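Local structure of ricin B lectin (Clostridium thermocellum, 3VSF) at residues 185-193 with 235-246. The protein is an exo-beta-1,3-galactanase that probably hydrolyses beta-1,3-galactan from chain ends, joining a family 43 glycoside hydrolase domain to a galactose-binding beta-trefoil module. Numbering follows the deposited sequence.
Sequences RDCNVFVDT and EAPCLIKRNGYY
Phe190 lays one face of its ring over Leu239, whose CG stands 4.2 Å from the ring centroid in a CH-pi contact 28° off the normal. The two residues belong to the innermost strands of successive blades in the five-bladed beta-propeller of glycoside hydrolase family 43. Strands 187-191 and 237-241 run side by side in nearly the same direction, 5° apart, with axes 6.4 Å from each other at closest, and side chains rather than a shared backbone ladder join the blades. With chi1 at 166°, CG trans to N, the Phe190 ring runs along the neighbouring strand until CZ meets Lys241 CB and, 3.9 Å away, Tyr246 CE2, reaching the tyrosine at the edge of its ring.

Near the start of the strands, Asn188 ND2 donates to Pro237 O (2.8 Å), almost in the amide plane and on a carbonyl lone pair. Its OD1 accepts from Val189 N, so both ends of the amide are used and its rotation is fixed. Asp186 OD2 takes a weak bond from Ala236 N, at the bend that leads into strand 237-241, but its stronger partner is Arg119 on strand 116-124.

At the other end, the extended Lys241 chain brings NZ to Asp192 OD1 in a long salt bridge of 3.3 Å. The same NZ donates to Tyr246 OH at 3.2 Å and, weakly, to Thr193 OG1 at 3.4 Å.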
loop_
_atom_site.group_PDB
_atom_site.type_symbol
_atom_site.label_atom_id
_atom_site.label_comp_id
_atom_site.label_asym_id
_atom_site.label_seq_id
_atom_site.Cartn_x
_atom_site.Cartn_y
_atom_site.Cartn_z
ATOM N N ARG A 185 9.757 12.461 -14.842
ATOM C CA ARG A 185 9.100 13.009 -13.659
ATOM C C ARG A 185 9.061 11.994 -12.518
ATOM O O ARG A 185 10.100 11.655 -11.952
ATOM C CB ARG A 185 7.692 13.505 -14.000
ATOM C CG ARG A 185 7.679 14.700 -14.941
ATOM C CD ARG A 185 6.389 15.493 -14.819
ATOM N NE ARG A 185 6.472 16.782 -15.500
ATOM C CZ ARG A 185 5.958 17.030 -16.700
ATOM N NH1 ARG A 185 5.313 16.076 -17.358
ATOM N NH2 ARG A 185 6.084 18.234 -17.242
ATOM N N ASP A 186 7.866 11.519 -12.177
ATOM C CA ASP A 186 7.721 10.517 -11.125
ATOM C C ASP A 186 8.638 9.333 -11.399
ATOM O O ASP A 186 8.610 8.757 -12.485
ATOM C CB ASP A 186 6.267 10.056 -11.010
ATOM C CG ASP A 186 5.362 11.121 -10.421
ATOM O OD1 ASP A 186 5.700 12.319 -10.533
ATOM O OD2 ASP A 186 4.313 10.760 -9.845
ATOM N N CYS A 187 9.451 8.973 -10.411
ATOM C CA CYS A 187 10.485 7.966 -10.614
ATOM C C CYS A 187 10.601 6.981 -9.454
ATOM O O CYS A 187 9.909 7.103 -8.444
ATOM C CB CYS A 187 11.836 8.644 -10.832
ATOM S SG CYS A 187 12.402 9.600 -9.408
ATOM N N ASN A 188 11.493 6.006 -9.615
ATOM C CA ASN A 188 11.772 5.019 -8.580
ATOM C C ASN A 188 12.960 4.147 -8.978
ATOM O O ASN A 188 13.282 4.032 -10.160
ATOM C CB ASN A 188 10.541 4.151 -8.317
ATOM C CG ASN A 188 10.455 3.682 -6.879
ATOM O OD1 ASN A 188 11.473 3.513 -6.207
ATOM N ND2 ASN A 188 9.236 3.475 -6.395
ATOM N N VAL A 189 13.612 3.539 -7.992
ATOM C CA VAL A 189 14.788 2.714 -8.252
ATOM C C VAL A 189 14.559 1.251 -7.888
ATOM O O VAL A 189 13.706 0.932 -7.060
ATOM C CB VAL A 189 16.022 3.232 -7.491
ATOM C CG1 VAL A 189 16.365 4.644 -7.934
ATOM C CG2 VAL A 189 15.778 3.183 -5.991
ATOM N N PHE A 190 15.333 0.367 -8.509
ATOM C CA PHE A 190 15.222 -1.064 -8.258
ATOM C C PHE A 190 16.554 -1.781 -8.471
ATOM O O PHE A 190 17.254 -1.531 -9.453
ATOM C CB PHE A 190 14.147 -1.682 -9.154
ATOM C CG PHE A 190 14.184 -3.183 -9.198
ATOM C CD1 PHE A 190 14.736 -3.844 -10.283
ATOM C CD2 PHE A 190 13.671 -3.935 -8.153
ATOM C CE1 PHE A 190 14.773 -5.225 -10.327
ATOM C CE2 PHE A 190 13.705 -5.315 -8.191
ATOM C CZ PHE A 190 14.256 -5.961 -9.279
ATOM N N VAL A 191 16.893 -2.673 -7.546
ATOM C CA VAL A 191 18.114 -3.463 -7.647
ATOM C C VAL A 191 17.770 -4.928 -7.890
ATOM O O VAL A 191 17.155 -5.576 -7.043
ATOM C CB VAL A 191 18.961 -3.355 -6.366
ATOM C CG1 VAL A 191 20.321 -4.004 -6.577
ATOM C CG2 VAL A 191 19.118 -1.900 -5.956
ATOM N N ASP A 192 18.171 -5.445 -9.046
ATOM C CA ASP A 192 17.833 -6.812 -9.428
ATOM C C ASP A 192 18.730 -7.838 -8.736
ATOM O O ASP A 192 19.732 -7.483 -8.113
ATOM C CB ASP A 192 17.908 -6.976 -10.949
ATOM C CG ASP A 192 17.210 -8.232 -11.436
ATOM O OD1 ASP A 192 16.272 -8.696 -10.754
ATOM O OD2 ASP A 192 17.597 -8.751 -12.504
ATOM N N THR A 193 18.360 -9.111 -8.849
ATOM C CA THR A 193 19.106 -10.195 -8.217
ATOM C C THR A 193 20.529 -10.292 -8.755
ATOM O O THR A 193 21.468 -10.557 -8.004
ATOM C CB THR A 193 18.407 -11.554 -8.420
ATOM O OG1 THR A 193 18.337 -11.853 -9.820
ATOM C CG2 THR A 193 17.001 -11.527 -7.840
ATOM N N GLU A 235 1.526 6.604 -13.169
ATOM C CA GLU A 235 2.443 7.411 -12.369
ATOM C C GLU A 235 2.881 6.693 -11.095
ATOM O O GLU A 235 2.527 5.537 -10.871
ATOM C CB GLU A 235 1.796 8.751 -12.011
ATOM C CG GLU A 235 1.197 9.479 -13.199
ATOM C CD GLU A 235 2.181 9.636 -14.339
ATOM O OE1 GLU A 235 3.342 10.011 -14.076
ATOM O OE2 GLU A 235 1.795 9.375 -15.497
ATOM N N ALA A 236 3.653 7.395 -10.270
ATOM C CA ALA A 236 4.146 6.859 -9.002
ATOM C C ALA A 236 4.483 5.371 -9.072
ATOM O O ALA A 236 3.967 4.578 -8.284
ATOM C CB ALA A 236 3.139 7.122 -7.894
ATOM N N PRO A 237 5.362 4.988 -10.010
ATOM C CA PRO A 237 5.676 3.570 -10.211
ATOM C C PRO A 237 6.530 2.989 -9.089
ATOM O O PRO A 237 7.384 3.681 -8.534
ATOM C CB PRO A 237 6.463 3.578 -11.522
ATOM C CG PRO A 237 7.121 4.909 -11.544
ATOM C CD PRO A 237 6.144 5.859 -10.904
ATOM N N CYS A 238 6.287 1.723 -8.764
ATOM C CA CYS A 238 7.086 1.003 -7.780
ATOM C C CYS A 238 7.506 -0.340 -8.363
ATOM O O CYS A 238 6.660 -1.157 -8.726
ATOM C CB CYS A 238 6.292 0.787 -6.490
ATOM S SG CYS A 238 5.774 2.306 -5.656
ATOM N N LEU A 239 8.811 -0.565 -8.458
ATOM C CA LEU A 239 9.324 -1.792 -9.054
ATOM C C LEU A 239 9.870 -2.748 -7.999
ATOM O O LEU A 239 10.768 -2.395 -7.234
ATOM C CB LEU A 239 10.404 -1.475 -10.090
ATOM C CG LEU A 239 10.928 -2.662 -10.898
ATOM C CD1 LEU A 239 9.776 -3.414 -11.550
ATOM C CD2 LEU A 239 11.931 -2.201 -11.943
ATOM N N ILE A 240 9.320 -3.959 -7.963
ATOM C CA ILE A 240 9.750 -4.975 -7.007
ATOM C C ILE A 240 9.828 -6.355 -7.656
ATOM O O ILE A 240 9.385 -6.545 -8.787
ATOM C CB ILE A 240 8.807 -5.048 -5.790
ATOM C CG1 ILE A 240 7.407 -5.485 -6.224
ATOM C CG2 ILE A 240 8.753 -3.710 -5.069
ATOM C CD1 ILE A 240 6.413 -5.564 -5.086
ATOM N N LYS A 241 10.390 -7.312 -6.925
ATOM C CA LYS A 241 10.523 -8.680 -7.411
ATOM C C LYS A 241 10.302 -9.661 -6.264
ATOM O O LYS A 241 10.650 -9.373 -5.120
ATOM C CB LYS A 241 11.907 -8.891 -8.030
ATOM C CG LYS A 241 12.119 -10.258 -8.658
ATOM C CD LYS A 241 13.506 -10.366 -9.274
ATOM C CE LYS A 241 13.693 -11.686 -10.005
ATOM N NZ LYS A 241 15.030 -11.773 -10.659
ATOM N N ARG A 242 9.721 -10.818 -6.569
ATOM C CA ARG A 242 9.441 -11.811 -5.536
ATOM C C ARG A 242 10.055 -13.173 -5.854
ATOM O O ARG A 242 11.089 -13.540 -5.297
ATOM C CB ARG A 242 7.933 -11.944 -5.307
ATOM C CG ARG A 242 7.569 -12.579 -3.974
ATOM C CD ARG A 242 6.063 -12.698 -3.804
ATOM N NE ARG A 242 5.637 -14.091 -3.708
ATOM C CZ ARG A 242 5.528 -14.762 -2.565
ATOM N NH1 ARG A 242 5.811 -14.167 -1.414
ATOM N NH2 ARG A 242 5.133 -16.028 -2.572
ATOM N N ASN A 243 9.413 -13.921 -6.747
ATOM C CA ASN A 243 9.887 -15.255 -7.106
ATOM C C ASN A 243 10.108 -15.399 -8.604
ATOM O O ASN A 243 9.396 -16.145 -9.275
ATOM C CB ASN A 243 8.899 -16.318 -6.629
ATOM C CG ASN A 243 8.532 -16.158 -5.169
ATOM O OD1 ASN A 243 9.326 -15.665 -4.369
ATOM N ND2 ASN A 243 7.321 -16.572 -4.814
ATOM N N GLY A 244 11.099 -14.686 -9.126
ATOM C CA GLY A 244 11.340 -14.666 -10.557
ATOM C C GLY A 244 10.244 -13.883 -11.251
ATOM O O GLY A 244 10.123 -13.907 -12.476
ATOM N N TYR A 245 9.440 -13.188 -10.452
ATOM C CA TYR A 245 8.355 -12.365 -10.968
ATOM C C TYR A 245 8.560 -10.897 -10.608
ATOM O O TYR A 245 8.709 -10.551 -9.436
ATOM C CB TYR A 245 7.008 -12.844 -10.420
ATOM C CG TYR A 245 6.416 -14.020 -11.163
ATOM C CD1 TYR A 245 5.581 -13.825 -12.255
ATOM C CD2 TYR A 245 6.685 -15.325 -10.770
ATOM C CE1 TYR A 245 5.034 -14.894 -12.938
ATOM C CE2 TYR A 245 6.143 -16.402 -11.447
ATOM C CZ TYR A 245 5.318 -16.180 -12.529
ATOM O OH TYR A 245 4.775 -17.247 -13.208
ATOM N N TYR A 246 8.568 -10.039 -11.623
ATOM C CA TYR A 246 8.663 -8.604 -11.404
ATOM C C TYR A 246 7.266 -8.009 -11.283
ATOM O O TYR A 246 6.348 -8.410 -11.998
ATOM C CB TYR A 246 9.428 -7.929 -12.544
ATOM C CG TYR A 246 10.845 -8.429 -12.722
ATOM C CD1 TYR A 246 11.159 -9.349 -13.716
ATOM C CD2 TYR A 246 11.869 -7.982 -11.899
ATOM C CE1 TYR A 246 12.452 -9.808 -13.884
ATOM C CE2 TYR A 246 13.166 -8.434 -12.059
ATOM C CZ TYR A 246 13.452 -9.347 -13.052
ATOM O OH TYR A 246 14.741 -9.803 -13.215
#